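Local structure of Tat-secreted protein Rv2525c (Mycobacterium tuberculosis, 4PMQ) at residues Tyr10-Ile15 with Gly188-Asp193; Arg30-Arg35 with Ser64-Gly69; His178-Asp183 with Val194-Lys199. The protein is thought to act as a peptidoglycan hydrolase with glycosidase activity, and shows esterase activity toward p-nitrophenyl esters in vitro. All blocks are in the same frame, centred on the assembly; numbering follows the deposited sequence.

Contact 1. Residues Tyr10-Ile15 with Gly188-Asp193; sequences YAAGVI and GGVGVD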
loop_
_atom_site.group_PDB
_atom_site.type_symbol
_atom_site.label_atom_id
_atom_site.label_comp_id
_atom_site.label_asym_id
_atom_site.label_seq_id
_atom_site.Cartn_x
_atom_site.Cartn_y
_atom_site.Cartn_z
ATOM N N TYR A 10 2.611 4.339 -7.831
ATOM C CA TYR A 10 3.504 5.431 -8.237
ATOM C C TYR A 10 3.387 6.576 -7.278
ATOM O O TYR A 10 2.286 6.841 -6.788
ATOM C CB TYR A 10 3.155 5.924 -9.659
ATOM C CG TYR A 10 1.670 5.935 -9.965
ATOM C CD1 TYR A 10 1.019 4.781 -10.395
ATOM C CD2 TYR A 10 0.918 7.107 -9.847
ATOM C CE1 TYR A 10 -0.343 4.781 -10.684
ATOM C CE2 TYR A 10 -0.447 7.126 -10.164
ATOM C CZ TYR A 10 -1.071 5.951 -10.565
ATOM O OH TYR A 10 -2.401 5.896 -10.871
ATOM N N ALA A 11 4.506 7.262 -7.036
ATOM C CA ALA A 11 4.543 8.405 -6.120
ATOM C C ALA A 11 4.851 9.724 -6.821
ATOM O O ALA A 11 4.547 10.779 -6.244
ATOM C CB ALA A 11 5.607 8.161 -5.052
ATOM N N ALA A 12 5.501 9.697 -8.010
ATOM C CA ALA A 12 6.023 10.916 -8.633
ATOM C C ALA A 12 4.985 11.836 -9.266
ATOM O O ALA A 12 5.300 12.987 -9.540
ATOM C CB ALA A 12 7.091 10.585 -9.670
ATOM N N GLY A 13 3.769 11.355 -9.482
ATOM C CA GLY A 13 2.764 12.183 -10.129
ATOM C C GLY A 13 1.420 11.502 -10.233
ATOM O O GLY A 13 1.239 10.372 -9.767
ATOM N N VAL A 14 0.456 12.227 -10.792
ATOM C CA VAL A 14 -0.904 11.728 -10.971
ATOM C C VAL A 14 -1.053 11.350 -12.429
ATOM O O VAL A 14 -0.752 12.161 -13.295
ATOM C CB VAL A 14 -1.962 12.778 -10.532
ATOM C CG1 VAL A 14 -3.376 12.292 -10.823
ATOM C CG2 VAL A 14 -1.802 13.124 -9.048
ATOM N N ILE A 15 -1.545 10.148 -12.706
ATOM C CA ILE A 15 -1.683 9.738 -14.101
ATOM C C ILE A 15 -3.141 9.756 -14.538
ATOM O O ILE A 15 -3.973 9.166 -13.844
ATOM C CB ILE A 15 -1.067 8.332 -14.324
ATOM C CG1 ILE A 15 0.424 8.293 -13.946
ATOM C CG2 ILE A 15 -1.296 7.806 -15.778
ATOM C CD1 ILE A 15 0.938 6.847 -13.739
ATOM N N GLY A 188 2.356 7.891 -18.739
ATOM C CA GLY A 188 2.020 9.317 -18.706
ATOM C C GLY A 188 3.117 10.179 -18.095
ATOM O O GLY A 188 2.815 11.094 -17.313
ATOM N N GLY A 189 4.383 9.854 -18.418
ATOM C CA GLY A 189 5.571 10.535 -17.903
ATOM C C GLY A 189 5.951 10.202 -16.459
ATOM O O GLY A 189 6.882 10.795 -15.904
ATOM N N VAL A 190 5.250 9.239 -15.830
ATOM C CA VAL A 190 5.491 8.888 -14.427
ATOM C C VAL A 190 6.019 7.457 -14.284
ATOM O O VAL A 190 5.428 6.530 -14.860
ATOM C CB VAL A 190 4.166 9.071 -13.626
ATOM C CG1 VAL A 190 4.334 8.681 -12.155
ATOM C CG2 VAL A 190 3.622 10.504 -13.766
ATOM N N GLY A 191 7.107 7.287 -13.523
ATOM C CA GLY A 191 7.628 5.952 -13.219
ATOM C C GLY A 191 6.601 5.164 -12.412
ATOM O O GLY A 191 5.954 5.712 -11.500
ATOM N N VAL A 192 6.377 3.887 -12.784
ATOM C CA VAL A 192 5.398 3.070 -12.057
ATOM C C VAL A 192 6.009 1.733 -11.679
ATOM O O VAL A 192 6.940 1.261 -12.341
ATOM C CB VAL A 192 4.065 2.841 -12.840
ATOM C CG1 VAL A 192 3.370 4.160 -13.170
ATOM C CG2 VAL A 192 4.267 1.985 -14.104
ATOM N N ASP A 193 5.465 1.144 -10.621
ATOM C CA ASP A 193 5.718 -0.221 -10.190
ATOM C C ASP A 193 4.544 -1.066 -10.614
ATOM O O ASP A 193 3.401 -0.577 -10.649
ATOM C CB ASP A 193 5.929 -0.314 -8.669
ATOM C CG ASP A 193 6.959 0.669 -8.126
ATOM O OD1 ASP A 193 8.020 0.847 -8.784
ATOM O OD2 ASP A 193 6.743 1.197 -7.014
HETATM O O HOH W 1 6.604 7.328 -9.346
HETATM O O HOH W 2 0.666 12.146 -15.883
#
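V190 sends its side chain into the bend of the loop 10-15, and its two methyls part company there. CG1 lies 3.9 Å from Y10 CB and also meets A12 CB, while V190 CG2 comes 3.9 Å from I15 CG1. G13 has no side chain, which lets V190 CG2 lie only 4.1 Å from G13 CA. I15 is the long reach of the cluster: its extended chi2 (162°) carries CD1 over the centre of the Y10 ring, 3.6 Å above the plane. I15 CD1 is also 3.7 Å from V192 CG1, and that methyl meets Y10 CD1 at 3.7 Å, so tyrosine, isoleucine and valine close on one another as a compact apolar group.

The loop leads from strand 6-9 into helix 17-22, and strand 190-197 pairs antiparallel with strand 6-9 in the curled sheet of this TIM-barrel-clan domain. At the segment's start, G188 and G189 turn the chain between strand 184-187 and strand 190-197 with phi 54° and 75°, close to a type I' hairpin turn, a left-handed conformation that glycine adopts easily.

Water joins the two backbones in two places: one molecule accepts from A12 N at 2.9 Å and donates to G191 O at 2.8 Å. A second water lies between V14 O and G188 O, but it cannot serve all the acceptors round it at once. Further out, I20 of helix 17-22 packs on both Y10 and I15, and V187 touches I15 and V192.

Contact 2. Residues Arg30-Arg35 with Ser64-Gly69; sequences RYVSDR and SCYQYG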
loop_
_atom_site.group_PDB
_atom_site.type_symbol
_atom_site.label_atom_id
_atom_site.label_comp_id
_atom_site.label_asym_id
_atom_site.label_seq_id
_atom_site.Cartn_x
_atom_site.Cartn_y
_atom_site.Cartn_z
ATOM N N ARG A 30 -2.877 3.424 -4.575
ATOM C CA ARG A 30 -2.574 4.829 -4.410
ATOM C C ARG A 30 -2.397 5.254 -2.953
ATOM O O ARG A 30 -3.032 4.717 -2.040
ATOM C CB ARG A 30 -3.712 5.636 -5.086
ATOM C CG ARG A 30 -3.813 5.368 -6.611
ATOM C CD ARG A 30 -2.591 5.888 -7.364
ATOM N NE ARG A 30 -2.628 7.343 -7.322
ATOM C CZ ARG A 30 -1.808 8.115 -6.615
ATOM N NH1 ARG A 30 -0.796 7.578 -5.928
ATOM N NH2 ARG A 30 -1.988 9.435 -6.593
ATOM N N TYR A 31 -1.529 6.268 -2.749
ATOM C CA TYR A 31 -1.157 6.718 -1.430
ATOM C C TYR A 31 -2.190 7.569 -0.744
ATOM O O TYR A 31 -2.590 8.625 -1.258
ATOM C CB TYR A 31 0.130 7.545 -1.520
ATOM C CG TYR A 31 1.319 6.718 -1.919
ATOM C CD1 TYR A 31 1.955 5.890 -0.995
ATOM C CD2 TYR A 31 1.800 6.738 -3.227
ATOM C CE1 TYR A 31 3.067 5.138 -1.343
ATOM C CE2 TYR A 31 2.913 5.976 -3.594
ATOM C CZ TYR A 31 3.545 5.185 -2.641
ATOM O OH TYR A 31 4.649 4.430 -2.963
ATOM N N VAL A 32 -2.505 7.172 0.490
ATOM C CA VAL A 32 -3.350 7.979 1.368
ATOM C C VAL A 32 -2.413 8.562 2.457
ATOM O O VAL A 32 -2.669 8.466 3.653
ATOM C CB VAL A 32 -4.574 7.205 1.921
ATOM C CG1 VAL A 32 -5.566 6.906 0.793
ATOM C CG2 VAL A 32 -4.169 5.907 2.649
ATOM N N SER A 33 -1.312 9.181 1.996
ATOM C CA SER A 33 -0.260 9.754 2.845
ATOM C C SER A 33 0.167 11.134 2.405
ATOM O O SER A 33 0.053 11.494 1.237
ATOM C CB SER A 33 0.981 8.873 2.791
ATOM O OG SER A 33 0.682 7.547 3.145
ATOM N N ASP A 34 0.713 11.897 3.351
ATOM C CA ASP A 34 1.276 13.212 3.084
ATOM C C ASP A 34 2.647 13.054 2.454
ATOM O O ASP A 34 3.235 11.965 2.489
ATOM C CB ASP A 34 1.398 14.004 4.394
ATOM C CG ASP A 34 0.050 14.348 5.013
ATOM O OD1 ASP A 34 -0.775 14.995 4.330
ATOM O OD2 ASP A 34 -0.179 13.964 6.170
ATOM N N ARG A 35 3.202 14.173 1.985
ATOM C CA ARG A 35 4.567 14.212 1.458
ATOM C C ARG A 35 5.513 14.594 2.602
ATOM O O ARG A 35 5.378 15.684 3.185
ATOM C CB ARG A 35 4.647 15.246 0.317
ATOM C CG ARG A 35 3.682 14.959 -0.838
ATOM C CD ARG A 35 3.664 16.020 -1.934
ATOM N NE ARG A 35 3.272 17.350 -1.456
ATOM C CZ ARG A 35 2.011 17.767 -1.346
ATOM N NH1 ARG A 35 1.001 16.946 -1.632
ATOM N NH2 ARG A 35 1.750 19.000 -0.934
ATOM N N SER A 64 -5.942 1.410 -1.524
ATOM C CA SER A 64 -5.212 2.416 -0.744
ATOM C C SER A 64 -3.980 1.846 -0.038
ATOM O O SER A 64 -4.040 0.756 0.531
ATOM C CB SER A 64 -6.114 3.024 0.325
ATOM O OG SER A 64 -7.177 3.777 -0.230
ATOM N N CYS A 65 -2.880 2.622 -0.031
ATOM C CA CYS A 65 -1.705 2.230 0.724
ATOM C C CYS A 65 -1.156 3.446 1.438
ATOM O O CYS A 65 -1.450 4.584 1.062
ATOM C CB CYS A 65 -0.649 1.582 -0.163
ATOM S SG CYS A 65 0.077 2.710 -1.372
ATOM N N TYR A 66 -0.400 3.207 2.473
ATOM C CA TYR A 66 0.129 4.302 3.274
ATOM C C TYR A 66 1.616 4.188 3.420
ATOM O O TYR A 66 2.086 3.166 3.910
ATOM C CB TYR A 66 -0.514 4.281 4.680
ATOM C CG TYR A 66 -0.122 5.473 5.523
ATOM C CD1 TYR A 66 1.098 5.501 6.208
ATOM C CD2 TYR A 66 -0.957 6.583 5.623
ATOM C CE1 TYR A 66 1.491 6.619 6.942
ATOM C CE2 TYR A 66 -0.570 7.719 6.345
ATOM C CZ TYR A 66 0.656 7.730 6.997
ATOM O OH TYR A 66 1.029 8.814 7.745
ATOM N N GLN A 67 2.339 5.249 3.100
ATOM C CA GLN A 67 3.776 5.338 3.385
ATOM C C GLN A 67 4.124 6.791 3.496
ATOM O O GLN A 67 4.003 7.524 2.514
ATOM C CB GLN A 67 4.661 4.651 2.342
ATOM C CG GLN A 67 6.130 4.647 2.821
ATOM C CD GLN A 67 7.110 3.897 1.977
ATOM O OE1 GLN A 67 6.754 3.083 1.127
ATOM N NE2 GLN A 67 8.387 4.117 2.259
ATOM N N TYR A 68 4.552 7.200 4.678
ATOM C CA TYR A 68 4.936 8.588 4.878
ATOM C C TYR A 68 6.463 8.701 4.874
ATOM O O TYR A 68 7.013 9.371 4.006
ATOM C CB TYR A 68 4.324 9.167 6.167
ATOM C CG TYR A 68 4.817 10.572 6.467
ATOM C CD1 TYR A 68 4.296 11.678 5.792
ATOM C CD2 TYR A 68 5.782 10.800 7.444
ATOM C CE1 TYR A 68 4.755 12.976 6.063
ATOM C CE2 TYR A 68 6.253 12.088 7.715
ATOM C CZ TYR A 68 5.714 13.176 7.049
ATOM O OH TYR A 68 6.192 14.440 7.353
ATOM N N GLY A 69 7.124 8.085 5.865
ATOM C CA GLY A 69 8.577 8.103 5.981
ATOM C C GLY A 69 9.263 6.973 5.233
ATOM O O GLY A 69 8.611 6.167 4.556
HETATM O O HOH W 3 5.869 10.913 2.067
HETATM O O HOH W 4 0.730 11.069 6.107
#
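R30 and Y31 bridge in parallel to S64 and C65, with the two segments running 19° apart; C65 N donates to R30 O at 2.9 Å, and V32 N to C65 O, also at 2.9 Å. These are adjacent parallel strands of a right-handed beta-alpha-beta unit (strand 27-31, helix 49-57, strand 61-66), the repeating element of a TIM-type barrel, and the loops beyond them lie at the C-terminal ends of the strands, where such barrels hold their active sites.

Side chains alternate between the faces. On one, C65 SG sits over the face of the Y31 ring, 4.1 Å from its centroid, a sulfur-aromatic contact made possible by chi1 of 66°, which puts SG between backbone N and carbonyl carbon. Q67 runs beside the same tyrosine, pointing the same way, and both polar ends reach a bound glycerol; Q67 NE2 bonds to D110, and Y31 OH also to a tartrate. On the other face R30 is bound by E51 in a salt bridge, and S64 OG by H94. Just past the strand, V32 CG1 packs 3.7 Å from S64 OG. V32 O is buried beside the Y66 ring without a polar partner.

After the bridges end, S33 continues the pairing with its side chain: a small hydroxyl fits here, and OG accepts from Q67 N at 2.8 Å along a bent bond (138°). The same OG lies 3.1 Å above the plane of the Y66 ring, offset toward its rim, with S33 CB making a CH-pi contact to that ring. Past it, D34 CB approaches Y68 CE1 at 3.9 Å. D34 OD2 is salt-bridged to R89, and Y66 OH hydrogen-bonded to H86; one water accepts from D34 N, donates to D34 OD2 and lies 2.8 Å from Y66 OH.

Contact 3. Residues His178-Asp183 with Val194-Lys199; sequences HQVEID and VNQILK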
loop_
_atom_site.group_PDB
_atom_site.type_symbol
_atom_site.label_atom_id
_atom_site.label_comp_id
_atom_site.label_asym_id
_atom_site.label_seq_id
_atom_site.Cartn_x
_atom_site.Cartn_y
_atom_site.Cartn_z
ATOM N N HIS A 178 0.978 -8.748 -5.274
ATOM C CA HIS A 178 2.438 -8.979 -5.294
ATOM C C HIS A 178 3.134 -7.951 -6.195
ATOM O O HIS A 178 2.838 -7.873 -7.376
ATOM C CB HIS A 178 2.757 -10.417 -5.752
ATOM C CG HIS A 178 4.207 -10.783 -5.823
ATOM N ND1 HIS A 178 4.616 -11.885 -6.538
ATOM C CD2 HIS A 178 5.289 -10.233 -5.207
ATOM C CE1 HIS A 178 5.933 -11.958 -6.384
ATOM N NE2 HIS A 178 6.392 -10.972 -5.616
ATOM N N GLN A 179 4.057 -7.176 -5.628
ATOM C CA GLN A 179 4.835 -6.202 -6.385
ATOM C C GLN A 179 5.905 -6.990 -7.139
ATOM O O GLN A 179 6.770 -7.602 -6.498
ATOM C CB GLN A 179 5.428 -5.165 -5.437
ATOM C CG GLN A 179 5.965 -3.941 -6.183
ATOM C CD GLN A 179 6.418 -2.926 -5.179
ATOM O OE1 GLN A 179 7.258 -3.220 -4.333
ATOM N NE2 GLN A 179 5.904 -1.694 -5.275
ATOM N N VAL A 180 5.782 -7.044 -8.480
ATOM C CA VAL A 180 6.693 -7.856 -9.311
ATOM C C VAL A 180 7.699 -7.043 -10.126
ATOM O O VAL A 180 8.611 -7.641 -10.684
ATOM C CB VAL A 180 5.915 -8.828 -10.243
ATOM C CG1 VAL A 180 5.135 -9.834 -9.407
ATOM C CG2 VAL A 180 4.981 -8.082 -11.207
ATOM N N GLU A 181 7.546 -5.715 -10.224
ATOM C CA GLU A 181 8.481 -4.898 -11.022
ATOM C C GLU A 181 8.552 -3.516 -10.434
ATOM O O GLU A 181 7.514 -2.921 -10.171
ATOM C CB GLU A 181 7.966 -4.833 -12.461
ATOM C CG GLU A 181 8.976 -4.442 -13.503
ATOM C CD GLU A 181 8.326 -4.167 -14.846
ATOM O OE1 GLU A 181 8.356 -5.062 -15.721
ATOM O OE2 GLU A 181 7.779 -3.053 -15.019
ATOM N N ILE A 182 9.771 -3.011 -10.217
ATOM C CA ILE A 182 10.003 -1.681 -9.659
ATOM C C ILE A 182 10.602 -0.770 -10.715
ATOM O O ILE A 182 11.638 -1.108 -11.296
ATOM C CB ILE A 182 10.952 -1.756 -8.426
ATOM C CG1 ILE A 182 10.348 -2.586 -7.298
ATOM C CG2 ILE A 182 11.389 -0.348 -7.949
ATOM C CD1 ILE A 182 9.179 -2.061 -6.741
ATOM N N ASP A 183 9.962 0.386 -10.930
ATOM C CA ASP A 183 10.379 1.455 -11.842
ATOM C C ASP A 183 10.934 0.950 -13.201
ATOM O O ASP A 183 11.933 1.474 -13.692
ATOM C CB ASP A 183 11.440 2.318 -11.132
ATOM C CG ASP A 183 11.617 3.710 -11.719
ATOM O OD1 ASP A 183 10.591 4.356 -12.041
ATOM O OD2 ASP A 183 12.779 4.148 -11.862
ATOM N N VAL A 194 4.795 -2.337 -10.882
ATOM C CA VAL A 194 3.762 -3.246 -11.353
ATOM C C VAL A 194 3.429 -4.252 -10.278
ATOM O O VAL A 194 4.336 -4.870 -9.702
ATOM C CB VAL A 194 4.183 -3.946 -12.665
ATOM C CG1 VAL A 194 3.105 -4.904 -13.139
ATOM C CG2 VAL A 194 4.497 -2.918 -13.758
ATOM N N ASN A 195 2.117 -4.440 -10.033
ATOM C CA ASN A 195 1.652 -5.374 -9.017
ATOM C C ASN A 195 0.683 -6.351 -9.635
ATOM O O ASN A 195 -0.221 -5.925 -10.375
ATOM C CB ASN A 195 0.977 -4.630 -7.857
ATOM C CG ASN A 195 1.898 -3.583 -7.284
ATOM O OD1 ASN A 195 2.771 -3.909 -6.484
ATOM N ND2 ASN A 195 1.802 -2.347 -7.775
ATOM N N GLN A 196 0.796 -7.633 -9.272
ATOM C CA GLN A 196 -0.137 -8.684 -9.715
ATOM C C GLN A 196 -1.198 -8.921 -8.650
ATOM O O GLN A 196 -0.884 -9.002 -7.463
ATOM C CB GLN A 196 0.628 -9.986 -9.972
ATOM C CG GLN A 196 1.528 -9.883 -11.197
ATOM C CD GLN A 196 2.137 -11.197 -11.636
ATOM O OE1 GLN A 196 2.339 -12.138 -10.850
ATOM N NE2 GLN A 196 2.481 -11.264 -12.911
ATOM N N ILE A 197 -2.451 -9.027 -9.076
ATOM C CA ILE A 197 -3.572 -9.373 -8.210
ATOM C C ILE A 197 -3.598 -10.918 -8.096
ATOM O O ILE A 197 -3.601 -11.627 -9.123
ATOM C CB ILE A 197 -4.895 -8.820 -8.791
ATOM C CG1 ILE A 197 -4.866 -7.276 -8.891
ATOM C CG2 ILE A 197 -6.097 -9.341 -7.976
ATOM C CD1 ILE A 197 -6.032 -6.741 -9.810
ATOM N N LEU A 198 -3.652 -11.425 -6.861
ATOM C CA LEU A 198 -3.615 -12.864 -6.614
ATOM C C LEU A 198 -4.904 -13.456 -6.094
ATOM O O LEU A 198 -5.104 -14.677 -6.187
ATOM C CB LEU A 198 -2.534 -13.150 -5.576
ATOM C CG LEU A 198 -1.117 -12.685 -5.987
ATOM C CD1 LEU A 198 -0.219 -12.646 -4.786
ATOM C CD2 LEU A 198 -0.560 -13.543 -7.132
ATOM N N LYS A 199 -5.720 -12.622 -5.446
ATOM C CA LYS A 199 -6.983 -13.075 -4.862
ATOM C C LYS A 199 -8.113 -12.142 -5.321
ATOM O O LYS A 199 -7.878 -10.933 -5.508
ATOM C CB LYS A 199 -6.883 -13.127 -3.330
ATOM C CG LYS A 199 -5.821 -14.121 -2.833
ATOM C CD LYS A 199 -5.762 -14.244 -1.315
ATOM C CE LYS A 199 -4.598 -15.128 -0.852
ATOM N NZ LYS A 199 -4.664 -16.519 -1.356
HETATM O O HOH W 5 2.802 -12.950 -8.252
#
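V180 and Q196 cross at about a right angle, with V180 CG2 3.9 Å from Q196 CG. The other methyl of this branched valine, CG1, stands beside its own backbone N (chi1 -64°) and lies 3.6 Å above the plane of the H178 ring, toward the rim. At the ring's edge, in its plane, a water is 2.7 Å from H178 ND1 and donates to Q196 OE1 at 2.8 Å, tying the imidazole to the glutamine amide; H178 NE2 is held by N163. H178 CB packs on L198 CD1.

The strands pair antiparallel, and a classic beta bulge shifts the register by one residue between Q179 and E181: two residues, V180 and E181, stand opposite the single residue V194. V180 N donates to V194 O at 2.9 Å, whereas E181 N reaches the same oxygen only weakly, at 3.4 Å. V180, at the first bulge position, has psi near zero (-12°), which takes it out of the extended conformation and turns E181 N toward the oxygen that V180 N already binds; E181 O takes up V194 N in return. E181 and V194 lie side by side, the extended glutamate bringing OE2 3.5 Å from V194 CG2.

On the opposite face Q179 and N195, a non-hydrogen-bonded pair, also point the same way, their amide planes 29° apart. N195 OD1 lies 3.1 Å from Q179 CB. Amides suit this face because each can donate and accept at once: N195 OD1 accepts from W160 and Q179 OE1 bonds to Y141, while both ND2 of N195 and NE2 of Q179 bond to D9 OD2. Q179 NE2 bonds to a glycerol as well.

In the fold
All three contacts reach one curled sheet. Contacts 1 and 3 share strand 190-197, and their segments alternate along the chain; D193, at the end of contact 1, joins them where its OD1 lies 2.9 Å from D183 N, a probable hydrogen bond. Contact 2 is nested within the loop closed by contact 1 and touches it through Y10 O, 3.4 Å from Y31 CE2, and through A11 CB. Contacts 2 and 3 stay apart, their nearest atoms about 7 Å from each other. Yet Y31, Q67 and Q179 hydrogen-bond to bound glycerol, D193 only weakly, and Y31 to tartrate too; such molecules probably come from the crystallisation liquor but are consistent with a pocket.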